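Local coordinates for protein Dye-decolorizing peroxidase (Irpex lacteus, PDB 7D8M) that is a heme b enzyme of the DyP-type peroxidase family that probably reduces peroxide and oxidises other substrates, dyes among them, at residues P194-T199 and F327-H332; K203-N208 and Q366-N371; R287-N292 and N317-E322; P400-G405 and Q426-N431. One frame throughout, in Å; residues are numbered along the deposited sequence.

In the fold
Followed from the N terminus, the chain first lays down the short helix at P194-T199 and the loop K203-N208, which await partners far ahead. Interaction 3 is then the first to close, joining R287-N292 to the start of helix 319-323 at a heme propionate. Interaction 1 closes next at F327-H332, just before strand 334-340, and interaction 2 at Q366-N371, at the end of strand 359-366. The loops of interactions 1 and 2 therefore cross, and both enclose interaction 3. S367 joins the crossing pair through G195 and I196, while E322 and H332 join interactions 3 and 1. Interaction 4 follows in series and packs a loop and strand 428-438 against the heme.

Interaction 1. Residues P194-T199 and F327-H332; sequences PGIIFT and FGDTFH
I196 presses its side chain against the turn that runs from D329 to H332. The tight part of the contact lies around its CG2 methyl, which sits 3.5 Å from H332 O and 3.6 Å from D329 O, with T330 O only slightly farther. In I196 chi1 of -57° puts CG1 beside the backbone N, anti to the carbonyl carbon, which leaves the CG2 branch anti to the N and facing these carbonyl oxygens. CG1 of I196 passes obliquely across the carboxylate of D329, 3.7 Å from D329 OD1. That carboxylate has its polar partner outside the contact, OD2 accepting from D193 N, while OD1 faces the isoleucine. A branched aliphatic residue suits the place, since one arm reaches the turn backbone and the other the aspartate. An alanine here removes CG1, CG2 and CD1 and would probably open a gap before the carbonyl oxygens of D329, T330 and H332 and take away the apolar cover of D329 OD1. I197 adds little, its CD1 standing 4.1 Å from H332 O.

The other side is looser. T330 directs its CB away from the helix, while F331 also turns outward and stacks on F375. The type I turn itself is closed by a weak bond from H332 N to D329 O, 3.4 Å long, and H332 is further fixed by NE2 bonding to E322. The contact thus sets the short helix 194-197, backed by helix 14-17 through I197, against the loop that leads from helix 319-323 into strand 334-340.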
# COMPACT_ATOMS: atom_id res chain seq x y z
N PRO A 194 -8.68 10.59 13.13
CA PRO A 194 -7.60 9.67 13.53
C PRO A 194 -8.05 8.22 13.61
O PRO A 194 -7.23 7.32 13.38
CB PRO A 194 -7.16 10.21 14.90
CG PRO A 194 -7.54 11.64 14.89
CD PRO A 194 -8.79 11.74 14.04
N GLY A 195 -9.32 7.96 13.90
CA GLY A 195 -9.80 6.59 14.01
C GLY A 195 -9.95 5.84 12.70
O GLY A 195 -10.28 4.65 12.74
N ILE A 196 -9.74 6.49 11.55
CA ILE A 196 -9.70 5.74 10.30
C ILE A 196 -8.36 5.04 10.15
O ILE A 196 -8.27 4.00 9.48
CB ILE A 196 -9.99 6.68 9.10
CG1 ILE A 196 -11.34 7.37 9.28
CG2 ILE A 196 -9.98 5.92 7.77
CD1 ILE A 196 -12.50 6.41 9.46
N ILE A 197 -7.32 5.56 10.78
CA ILE A 197 -5.99 4.97 10.72
C ILE A 197 -5.66 4.20 11.99
O ILE A 197 -5.10 3.10 11.93
CB ILE A 197 -4.93 6.06 10.46
CG1 ILE A 197 -5.21 6.80 9.14
CG2 ILE A 197 -3.50 5.48 10.54
CD1 ILE A 197 -5.54 5.89 7.94
N PHE A 198 -5.98 4.77 13.16
CA PHE A 198 -5.54 4.24 14.45
C PHE A 198 -6.73 3.65 15.19
O PHE A 198 -7.71 4.35 15.46
CB PHE A 198 -4.89 5.33 15.29
CG PHE A 198 -3.64 5.90 14.70
CD1 PHE A 198 -2.48 5.15 14.64
CD2 PHE A 198 -3.63 7.20 14.20
CE1 PHE A 198 -1.33 5.68 14.09
CE2 PHE A 198 -2.49 7.72 13.66
CZ PHE A 198 -1.33 6.96 13.61
N THR A 199 -6.63 2.37 15.54
CA THR A 199 -7.68 1.73 16.31
C THR A 199 -7.84 2.41 17.66
O THR A 199 -6.86 2.81 18.30
CB THR A 199 -7.36 0.24 16.50
OG1 THR A 199 -6.04 0.11 17.05
CG2 THR A 199 -7.44 -0.49 15.16
N PHE A 327 -20.39 9.44 0.43
CA PHE A 327 -19.85 8.76 1.60
C PHE A 327 -18.72 9.63 2.13
O PHE A 327 -18.36 10.64 1.51
CB PHE A 327 -19.39 7.33 1.28
CG PHE A 327 -18.50 7.22 0.05
CD1 PHE A 327 -17.13 7.39 0.16
CD2 PHE A 327 -19.05 6.95 -1.20
CE1 PHE A 327 -16.31 7.29 -0.96
CE2 PHE A 327 -18.24 6.85 -2.32
CZ PHE A 327 -16.86 7.02 -2.20
N GLY A 328 -18.18 9.26 3.28
CA GLY A 328 -17.19 10.05 3.99
C GLY A 328 -15.76 9.58 3.76
O GLY A 328 -15.40 9.11 2.68
N ASP A 329 -14.93 9.73 4.79
CA ASP A 329 -13.50 9.43 4.72
C ASP A 329 -13.18 8.00 5.16
O ASP A 329 -12.00 7.69 5.37
CB ASP A 329 -12.71 10.43 5.56
CG ASP A 329 -13.01 10.32 7.05
OD1 ASP A 329 -13.84 9.47 7.44
OD2 ASP A 329 -12.41 11.08 7.84
N THR A 330 -14.20 7.15 5.25
CA THR A 330 -14.09 5.78 5.77
C THR A 330 -13.03 4.94 5.08
O THR A 330 -12.46 4.01 5.69
CB THR A 330 -15.46 5.12 5.60
OG1 THR A 330 -16.47 6.01 6.09
CG2 THR A 330 -15.54 3.79 6.32
N PHE A 331 -12.75 5.22 3.80
CA PHE A 331 -12.02 4.30 2.94
C PHE A 331 -10.63 4.81 2.56
O PHE A 331 -10.02 4.30 1.62
CB PHE A 331 -12.87 4.01 1.69
CG PHE A 331 -14.31 3.68 2.01
CD1 PHE A 331 -14.64 2.45 2.59
CD2 PHE A 331 -15.32 4.59 1.77
CE1 PHE A 331 -15.96 2.14 2.90
CE2 PHE A 331 -16.65 4.29 2.07
CZ PHE A 331 -16.97 3.06 2.64
N HIS A 332 -10.12 5.80 3.29
CA HIS A 332 -8.73 6.21 3.10
C HIS A 332 -7.80 5.33 3.94
O HIS A 332 -8.19 4.79 4.97
CB HIS A 332 -8.57 7.68 3.47
CG HIS A 332 -9.30 8.60 2.55
ND1 HIS A 332 -8.67 9.32 1.55
CD2 HIS A 332 -10.62 8.91 2.45
CE1 HIS A 332 -9.56 10.03 0.89
NE2 HIS A 332 -10.76 9.80 1.41

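Interaction 2. Residues K203-N208 and Q366-N371; sequences KDPVMN and QSVIGN
D204 and S367 bring the two backbones to within 7.1 Å between CA atoms, and P205 and V368 follow at 7.8 Å, so the loops meet through side chains. Each has its own internal bond: D204 OD1 accepts from V206 N at 3.0 Å, closing an Asx turn, and N371 N donates to V368 O. In D204 CG is anti to the backbone N (chi1 -179°), and the V206 N-H meets OD1 from above the carboxylate plane, 58° out of it, while OD2 is held by a salt bridge to R209.

P205, rigid and apolar, is the residue of loop 203-208 that reaches farthest into the other loop. Its CD lies 4.1 Å from V368 CG2 and 4.0 Å from S367 OG, and its CG lies 4.0 Å from N371 ND2; in each of the pairs P205-V368 and P205-N371 the two side chains run past each other in opposite directions. These distances mark a light contact at a partly open edge. S367 keeps its hydroxyl for G195 O, and its small size is consistent with the approach of the proline.

The arrangement is loop-to-loop packing at the end of strand 359-366, in the second of the two four-stranded antiparallel sheets of the DyP fold, which is built of ferredoxin-like halves.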
# COMPACT_ATOMS: atom_id res chain seq x y z
N LYS A 203 -13.73 8.40 15.98
CA LYS A 203 -14.53 7.88 14.87
C LYS A 203 -13.99 6.55 14.34
O LYS A 203 -14.19 6.21 13.17
CB LYS A 203 -14.65 8.91 13.74
CG LYS A 203 -15.96 9.69 13.76
CD LYS A 203 -15.92 10.85 14.75
CE LYS A 203 -17.02 11.88 14.45
NZ LYS A 203 -18.35 11.56 15.09
N ASP A 204 -13.33 5.77 15.19
CA ASP A 204 -13.08 4.36 14.88
C ASP A 204 -14.43 3.68 14.65
O ASP A 204 -15.28 3.67 15.55
CB ASP A 204 -12.32 3.71 16.04
CG ASP A 204 -11.98 2.23 15.79
OD1 ASP A 204 -12.43 1.66 14.78
OD2 ASP A 204 -11.26 1.64 16.62
N PRO A 205 -14.68 3.11 13.46
CA PRO A 205 -15.99 2.48 13.21
C PRO A 205 -16.30 1.33 14.15
O PRO A 205 -17.49 0.98 14.31
CB PRO A 205 -15.88 2.00 11.76
CG PRO A 205 -14.78 2.84 11.16
CD PRO A 205 -13.80 3.04 12.28
N VAL A 206 -15.29 0.70 14.74
CA VAL A 206 -15.49 -0.26 15.83
C VAL A 206 -15.54 0.57 17.11
O VAL A 206 -14.52 0.83 17.76
CB VAL A 206 -14.40 -1.33 15.88
CG1 VAL A 206 -14.56 -2.23 17.11
CG2 VAL A 206 -14.43 -2.17 14.61
N MET A 207 -16.74 1.02 17.47
CA MET A 207 -16.89 1.79 18.70
C MET A 207 -16.63 0.92 19.92
O MET A 207 -16.30 1.45 20.98
CB MET A 207 -18.29 2.41 18.73
CG MET A 207 -18.54 3.31 17.52
SD MET A 207 -20.19 4.02 17.39
CE MET A 207 -19.81 5.76 17.20
N ASN A 208 -16.72 -0.40 19.75
CA ASN A 208 -16.50 -1.42 20.76
C ASN A 208 -15.02 -1.77 20.97
O ASN A 208 -14.73 -2.81 21.58
CB ASN A 208 -17.26 -2.68 20.34
CG ASN A 208 -17.84 -3.44 21.51
OD1 ASN A 208 -17.64 -3.06 22.66
ND2 ASN A 208 -18.55 -4.54 21.21
N GLN A 366 -4.50 0.95 8.12
CA GLN A 366 -5.87 1.41 8.31
C GLN A 366 -6.41 0.77 9.58
O GLN A 366 -5.97 -0.31 9.99
CB GLN A 366 -6.78 1.05 7.12
CG GLN A 366 -6.86 -0.45 6.84
CD GLN A 366 -5.75 -0.94 5.92
OE1 GLN A 366 -5.79 -0.71 4.71
NE2 GLN A 366 -4.77 -1.63 6.48
N SER A 367 -7.41 1.42 10.18
CA SER A 367 -8.03 0.89 11.38
C SER A 367 -8.97 -0.28 11.09
O SER A 367 -9.23 -1.08 11.98
CB SER A 367 -8.79 1.99 12.12
OG SER A 367 -10.00 2.34 11.44
N VAL A 368 -9.49 -0.38 9.86
CA VAL A 368 -10.38 -1.47 9.47
C VAL A 368 -9.89 -1.98 8.12
O VAL A 368 -9.98 -1.27 7.11
CB VAL A 368 -11.85 -1.03 9.39
CG1 VAL A 368 -12.75 -2.20 8.96
CG2 VAL A 368 -12.30 -0.47 10.73
N ILE A 369 -9.37 -3.21 8.10
CA ILE A 369 -8.89 -3.80 6.84
C ILE A 369 -9.98 -3.74 5.78
O ILE A 369 -9.72 -3.37 4.63
CB ILE A 369 -8.41 -5.24 7.08
CG1 ILE A 369 -7.20 -5.24 8.02
CG2 ILE A 369 -8.00 -5.91 5.78
CD1 ILE A 369 -6.61 -6.61 8.23
N GLY A 370 -11.21 -4.09 6.15
CA GLY A 370 -12.31 -4.15 5.21
C GLY A 370 -12.67 -2.81 4.59
O GLY A 370 -13.29 -2.79 3.53
N ASN A 371 -12.30 -1.70 5.24
CA ASN A 371 -12.59 -0.35 4.75
C ASN A 371 -11.44 0.27 3.97
O ASN A 371 -11.66 1.23 3.23
CB ASN A 371 -12.94 0.59 5.90
CG ASN A 371 -14.28 0.28 6.53
OD1 ASN A 371 -15.06 -0.52 6.00
ND2 ASN A 371 -14.54 0.90 7.67

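Interaction 3. Residues R287-N292 and N317-E322; sequences RNNNFN and NPRDLE. With HEM (protoporphyrin IX containing Fe), chain B.
R319 lays its guanidinium flat on the ring of F291, the planes only 11° apart and the centres 3.8 Å from each other, which makes both a stack and a cation-pi contact. NH1 stands over the middle of the ring, whereas F291 CZ meets the guanidinium face off-centre, toward its rim. N288 O lies at the ring's edge. Around the edge of the guanidinium, near its plane, are N289 O, F291 O and the carboxylate of a heme propionate.

The polar partners fix the group's rotation. R319 NH1 is shared between N289 O and F291 O, at 3.1 and 3.0 Å. R319 NH2 gives a nearly straight bond to N289 OD1, 2.6 Å long at 175°. With NH1 on the backbone O of N289 and NH2 on its side-chain OD1, the arginine grips the asparagine end-on with two nitrogens; the amide plane of N289 stands almost perpendicular to the guanidinium. R319 NH2 also donates to heme O1D at 3.0 Å. The extended chain of R319 from CG to NE (chi3 -177°) carries the charge from the helix start to this spot, where it is likely to balance the propionate.

N317 takes the other propionate oxygen: ND2 bonds to heme O2D at 3.0 Å. N289 ND2 in turn bonds to S175 OG, which also hydrogen-bonds the heme. This is the propionate-anchoring corner of the heme b pocket, with F291 and N289 as second shell to R319.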
# COMPACT_ATOMS: atom_id res chain seq x y z
N ARG A 287 1.43 21.26 -5.65
CA ARG A 287 0.53 21.25 -6.79
C ARG A 287 0.04 19.86 -7.19
O ARG A 287 -1.07 19.74 -7.71
CB ARG A 287 1.20 21.88 -8.03
CG ARG A 287 1.66 23.34 -7.93
CD ARG A 287 2.72 23.67 -9.01
NE ARG A 287 2.16 23.78 -10.36
CZ ARG A 287 2.87 23.71 -11.49
NH1 ARG A 287 4.19 23.54 -11.45
NH2 ARG A 287 2.26 23.83 -12.66
N ASN A 288 0.84 18.82 -6.97
CA ASN A 288 0.60 17.54 -7.63
C ASN A 288 -0.56 16.74 -7.04
O ASN A 288 -0.91 15.69 -7.60
CB ASN A 288 1.89 16.70 -7.63
CG ASN A 288 2.31 16.27 -6.24
OD1 ASN A 288 1.61 16.49 -5.26
ND2 ASN A 288 3.48 15.65 -6.16
N ASN A 289 -1.17 17.19 -5.95
CA ASN A 289 -2.33 16.50 -5.40
C ASN A 289 -3.57 17.38 -5.31
O ASN A 289 -4.58 16.96 -4.74
CB ASN A 289 -2.01 15.92 -4.01
CG ASN A 289 -2.67 14.57 -3.80
OD1 ASN A 289 -3.02 13.88 -4.77
ND2 ASN A 289 -2.84 14.18 -2.54
N ASN A 290 -3.53 18.59 -5.87
CA ASN A 290 -4.61 19.56 -5.71
C ASN A 290 -5.61 19.40 -6.86
O ASN A 290 -5.64 20.18 -7.81
CB ASN A 290 -4.03 20.97 -5.63
CG ASN A 290 -5.03 21.99 -5.12
OD1 ASN A 290 -6.12 21.63 -4.66
ND2 ASN A 290 -4.66 23.26 -5.19
N PHE A 291 -6.46 18.38 -6.74
CA PHE A 291 -7.46 18.08 -7.75
C PHE A 291 -8.52 17.18 -7.13
O PHE A 291 -8.27 16.49 -6.14
CB PHE A 291 -6.85 17.40 -8.98
CG PHE A 291 -6.22 16.05 -8.69
CD1 PHE A 291 -6.94 14.88 -8.87
CD2 PHE A 291 -4.90 15.96 -8.24
CE1 PHE A 291 -6.36 13.64 -8.60
CE2 PHE A 291 -4.32 14.73 -7.99
CZ PHE A 291 -5.04 13.57 -8.16
N ASN A 292 -9.72 17.21 -7.73
CA ASN A 292 -10.81 16.36 -7.25
C ASN A 292 -11.69 15.87 -8.40
O ASN A 292 -12.81 15.41 -8.15
CB ASN A 292 -11.66 17.10 -6.19
CG ASN A 292 -12.32 18.36 -6.73
OD1 ASN A 292 -12.40 18.58 -7.93
ND2 ASN A 292 -12.81 19.19 -5.82
N ASN A 317 -9.26 5.93 -4.81
CA ASN A 317 -9.67 7.12 -4.05
C ASN A 317 -10.60 7.91 -4.95
O ASN A 317 -10.19 8.83 -5.66
CB ASN A 317 -8.46 7.96 -3.62
CG ASN A 317 -8.87 9.23 -2.87
OD1 ASN A 317 -10.05 9.47 -2.61
ND2 ASN A 317 -7.88 10.06 -2.52
N PRO A 318 -11.89 7.54 -4.96
CA PRO A 318 -12.89 8.27 -5.77
C PRO A 318 -13.24 9.60 -5.12
O PRO A 318 -14.28 9.79 -4.49
CB PRO A 318 -14.07 7.29 -5.80
CG PRO A 318 -13.94 6.50 -4.55
CD PRO A 318 -12.48 6.42 -4.21
N ARG A 319 -12.32 10.56 -5.28
CA ARG A 319 -12.46 11.86 -4.63
C ARG A 319 -13.78 12.53 -4.99
O ARG A 319 -14.35 13.25 -4.16
CB ARG A 319 -11.29 12.78 -5.01
CG ARG A 319 -9.91 12.20 -4.74
CD ARG A 319 -8.83 13.05 -5.37
NE ARG A 319 -7.51 12.45 -5.17
CZ ARG A 319 -6.37 13.12 -5.06
NH1 ARG A 319 -6.38 14.45 -5.15
NH2 ARG A 319 -5.23 12.47 -4.87
N ASP A 320 -14.27 12.32 -6.21
CA ASP A 320 -15.47 13.03 -6.65
C ASP A 320 -16.72 12.47 -5.98
O ASP A 320 -17.62 13.23 -5.59
CB ASP A 320 -15.59 12.98 -8.17
CG ASP A 320 -15.63 11.57 -8.72
OD1 ASP A 320 -15.05 10.65 -8.09
OD2 ASP A 320 -16.24 11.38 -9.80
N LEU A 321 -16.79 11.15 -5.81
CA LEU A 321 -17.92 10.56 -5.10
C LEU A 321 -17.98 11.04 -3.66
O LEU A 321 -19.04 11.44 -3.17
CB LEU A 321 -17.84 9.03 -5.15
CG LEU A 321 -17.78 8.30 -6.49
CD1 LEU A 321 -18.24 6.88 -6.29
CD2 LEU A 321 -18.59 8.99 -7.61
N GLU A 322 -16.83 11.02 -2.97
CA GLU A 322 -16.77 11.50 -1.59
C GLU A 322 -17.07 12.99 -1.52
O GLU A 322 -17.82 13.44 -0.65
CB GLU A 322 -15.40 11.20 -0.98
CG GLU A 322 -15.26 11.57 0.52
CD GLU A 322 -13.88 11.26 1.11
OE1 GLU A 322 -13.10 10.51 0.49
OE2 GLU A 322 -13.58 11.78 2.21
CHA HEM B . -1.76 5.45 -5.90
CHB HEM B . 1.04 2.31 -8.32
CHC HEM B . -0.93 -1.34 -5.79
CHD HEM B . -4.06 1.75 -3.75
C1A HEM B . -0.81 4.93 -6.76
C2A HEM B . 0.07 5.69 -7.62
C3A HEM B . 0.86 4.82 -8.27
C4A HEM B . 0.49 3.48 -7.85
CMA HEM B . 1.96 5.12 -9.30
CAA HEM B . 0.09 7.24 -7.72
CBA HEM B . 1.05 7.83 -6.68
CGA HEM B . 0.30 8.37 -5.47
O1A HEM B . -0.81 8.92 -5.65
O2A HEM B . 0.83 8.27 -4.33
C1B HEM B . 0.77 1.06 -7.81
C2B HEM B . 1.48 -0.15 -8.17
C3B HEM B . 0.92 -1.16 -7.47
C4B HEM B . -0.14 -0.62 -6.65
CMB HEM B . 2.64 -0.19 -9.20
CAB HEM B . 1.30 -2.66 -7.44
CBB HEM B . 2.49 -3.13 -7.84
C1C HEM B . -2.00 -0.85 -5.06
C2C HEM B . -2.96 -1.63 -4.29
C3C HEM B . -3.83 -0.76 -3.72
C4C HEM B . -3.45 0.57 -4.14
CMC HEM B . -2.91 -3.17 -4.17
CAC HEM B . -5.06 -1.04 -2.82
CBC HEM B . -5.72 -2.21 -2.82
C1D HEM B . -3.63 3.02 -4.06
C2D HEM B . -4.08 4.26 -3.45
C3D HEM B . -3.45 5.28 -4.05
C4D HEM B . -2.57 4.72 -5.06
CMD HEM B . -5.12 4.42 -2.33
CAD HEM B . -3.64 6.77 -3.73
CBD HEM B . -4.78 7.31 -4.59
CGD HEM B . -5.10 8.76 -4.26
O1D HEM B . -5.37 9.54 -5.21
O2D HEM B . -5.08 9.13 -3.06
NA HEM B . -0.54 3.59 -6.94
NB HEM B . -0.21 0.75 -6.88
NC HEM B . -2.34 0.48 -4.95
ND HEM B . -2.69 3.33 -5.02
FE HEM B . -1.55 2.00 -6.07

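Interaction 4. Residues P400-G405 and Q426-N431; sequences PVIGQG and QVIISN. With HEM (protoporphyrin IX containing Fe), chain B.
The heme pocket is lined here by I402 and I428, and V401 packs behind them on I428. The side chain of I428 is central: its CD1 lies 3.5 Å from V401 CG1 and 4.0 Å from I402 CG2, and reaches the vinyl carbon CAB of the heme at 3.4 Å. I402 spreads its two arms on the macrocycle, CG2 at 3.5 Å from the meso carbon CHC and CD1 against C2C and C3C of the neighbouring pyrrole. In I402 chi1 of 62° sets CG1 between the backbone N and the carbonyl carbon; the other branch, CG2, lies beside the N and faces both I428 and the heme. The two arms of a beta-branched isoleucine let it touch the porphyrin at two places without bringing a polar atom. An alanine in place of I402 strips away CG1, CG2 and CD1 and would probably leave a gap beside that pyrrole and deprive I428 CD1 of one neighbour.

Away from the heme the loop and the strand are joined by water. One water donates to V401 O and accepts from I428 N at 2.9 Å. Another accepts from S430 N, also at 2.9 Å, and donates to Q404 OE1, while Q404 NE2 is held by D104 and L102. Q404 OE1 and Q426 NE2 come to 3.6 Å, their amide planes 52° apart.

On helix 312-316, I402 and V401 meet H312, the axial ligand of the iron, and P400 and V401 reach helix 249-261; strand 428-438 is the outermost strand of its four-stranded sheet, hydrogen-bonded antiparallel to strand 217-226.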
# COMPACT_ATOMS: atom_id res chain seq x y z
N PRO A 400 -7.26 -0.95 -14.37
CA PRO A 400 -6.35 -1.57 -15.34
C PRO A 400 -4.96 -1.82 -14.79
O PRO A 400 -4.15 -2.46 -15.47
CB PRO A 400 -6.32 -0.54 -16.48
CG PRO A 400 -6.54 0.77 -15.77
CD PRO A 400 -7.53 0.47 -14.68
N VAL A 401 -4.67 -1.38 -13.57
CA VAL A 401 -3.39 -1.66 -12.93
C VAL A 401 -3.55 -2.88 -12.02
O VAL A 401 -2.97 -3.94 -12.28
CB VAL A 401 -2.87 -0.42 -12.18
CG1 VAL A 401 -1.50 -0.67 -11.49
CG2 VAL A 401 -2.76 0.76 -13.15
N ILE A 402 -4.39 -2.77 -10.99
CA ILE A 402 -4.49 -3.80 -9.96
C ILE A 402 -5.76 -4.64 -10.05
O ILE A 402 -5.89 -5.59 -9.28
CB ILE A 402 -4.37 -3.19 -8.54
CG1 ILE A 402 -5.52 -2.20 -8.29
CG2 ILE A 402 -2.99 -2.56 -8.35
CD1 ILE A 402 -5.81 -1.95 -6.79
N GLY A 403 -6.68 -4.33 -10.96
CA GLY A 403 -7.94 -5.07 -10.98
C GLY A 403 -7.74 -6.53 -11.32
O GLY A 403 -6.96 -6.89 -12.21
N GLN A 404 -8.43 -7.41 -10.58
CA GLN A 404 -8.36 -8.85 -10.83
C GLN A 404 -9.73 -9.46 -10.58
O GLN A 404 -10.69 -8.78 -10.23
CB GLN A 404 -7.38 -9.59 -9.91
CG GLN A 404 -6.22 -8.86 -9.32
CD GLN A 404 -5.38 -9.80 -8.46
OE1 GLN A 404 -4.34 -10.30 -8.90
NE2 GLN A 404 -5.85 -10.07 -7.24
N GLY A 405 -9.76 -10.80 -10.65
CA GLY A 405 -10.92 -11.58 -10.26
C GLY A 405 -11.90 -11.85 -11.38
O GLY A 405 -12.73 -12.76 -11.25
N GLN A 426 -2.38 -9.20 -17.50
CA GLN A 426 -2.03 -9.08 -16.09
C GLN A 426 -0.57 -8.66 -15.99
O GLN A 426 0.32 -9.40 -16.41
CB GLN A 426 -2.31 -10.40 -15.39
CG GLN A 426 -1.96 -10.43 -13.92
CD GLN A 426 -2.62 -11.60 -13.22
OE1 GLN A 426 -2.34 -12.76 -13.54
NE2 GLN A 426 -3.52 -11.31 -12.28
N VAL A 427 -0.32 -7.45 -15.49
CA VAL A 427 1.05 -6.96 -15.32
C VAL A 427 1.48 -6.93 -13.87
O VAL A 427 2.67 -6.68 -13.59
CB VAL A 427 1.22 -5.56 -15.95
CG1 VAL A 427 1.04 -5.64 -17.46
CG2 VAL A 427 0.22 -4.59 -15.33
N ILE A 428 0.56 -7.18 -12.94
CA ILE A 428 0.84 -7.28 -11.52
C ILE A 428 0.31 -8.62 -11.06
O ILE A 428 -0.87 -8.94 -11.28
CB ILE A 428 0.19 -6.13 -10.73
CG1 ILE A 428 0.88 -4.81 -11.08
CG2 ILE A 428 0.25 -6.40 -9.23
CD1 ILE A 428 0.17 -3.62 -10.54
N ILE A 429 1.17 -9.42 -10.45
CA ILE A 429 0.81 -10.77 -10.02
C ILE A 429 1.02 -10.83 -8.52
O ILE A 429 2.11 -10.53 -8.02
CB ILE A 429 1.65 -11.83 -10.74
CG1 ILE A 429 1.28 -11.84 -12.23
CG2 ILE A 429 1.40 -13.20 -10.15
CD1 ILE A 429 2.18 -12.66 -13.08
N SER A 430 -0.05 -11.17 -7.79
CA SER A 430 0.04 -11.28 -6.34
C SER A 430 0.81 -12.53 -5.97
O SER A 430 0.43 -13.64 -6.36
CB SER A 430 -1.35 -11.33 -5.72
OG SER A 430 -1.26 -11.54 -4.32
N ASN A 431 1.90 -12.36 -5.22
CA ASN A 431 2.59 -13.47 -4.58
C ASN A 431 2.14 -13.65 -3.14
O ASN A 431 2.83 -14.33 -2.36
CB ASN A 431 4.11 -13.28 -4.64
CG ASN A 431 4.66 -13.26 -6.06
OD1 ASN A 431 5.63 -12.57 -6.34
ND2 ASN A 431 4.06 -14.03 -6.96
CHA HEM B . -1.76 5.45 -5.90
CHB HEM B . 1.04 2.31 -8.32
CHC HEM B . -0.93 -1.34 -5.79
CHD HEM B . -4.06 1.75 -3.75
C1A HEM B . -0.81 4.93 -6.76
C2A HEM B . 0.07 5.69 -7.62
C3A HEM B . 0.86 4.82 -8.27
C4A HEM B . 0.49 3.48 -7.85
CMA HEM B . 1.96 5.12 -9.30
CAA HEM B . 0.09 7.24 -7.72
CBA HEM B . 1.05 7.83 -6.68
CGA HEM B . 0.30 8.37 -5.47
O1A HEM B . -0.81 8.92 -5.65
O2A HEM B . 0.83 8.27 -4.33
C1B HEM B . 0.77 1.06 -7.81
C2B HEM B . 1.48 -0.15 -8.17
C3B HEM B . 0.92 -1.16 -7.47
C4B HEM B . -0.14 -0.62 -6.65
CMB HEM B . 2.64 -0.19 -9.20
CAB HEM B . 1.30 -2.66 -7.44
CBB HEM B . 2.49 -3.13 -7.84
C1C HEM B . -2.00 -0.85 -5.06
C2C HEM B . -2.96 -1.63 -4.29
C3C HEM B . -3.83 -0.76 -3.72
C4C HEM B . -3.45 0.57 -4.14
CMC HEM B . -2.91 -3.17 -4.17
CAC HEM B . -5.06 -1.04 -2.82
CBC HEM B . -5.72 -2.21 -2.82
C1D HEM B . -3.63 3.02 -4.06
C2D HEM B . -4.08 4.26 -3.45
C3D HEM B . -3.45 5.28 -4.05
C4D HEM B . -2.57 4.72 -5.06
CMD HEM B . -5.12 4.42 -2.33
CAD HEM B . -3.64 6.77 -3.73
CBD HEM B . -4.78 7.31 -4.59
CGD HEM B . -5.10 8.76 -4.26
O1D HEM B . -5.37 9.54 -5.21
O2D HEM B . -5.08 9.13 -3.06
NA HEM B . -0.54 3.59 -6.94
NB HEM B . -0.21 0.75 -6.88
NC HEM B . -2.34 0.48 -4.95
ND HEM B . -2.69 3.33 -5.02
FE HEM B . -1.55 2.00 -6.07
O HOH W 1 -2.22 -6.54 -13.46
O HOH W 2 -4.07 -7.85 -11.97
O HOH W 3 -2.59 -12.03 -9.01
O HOH W 4 -2.86 -8.18 -9.80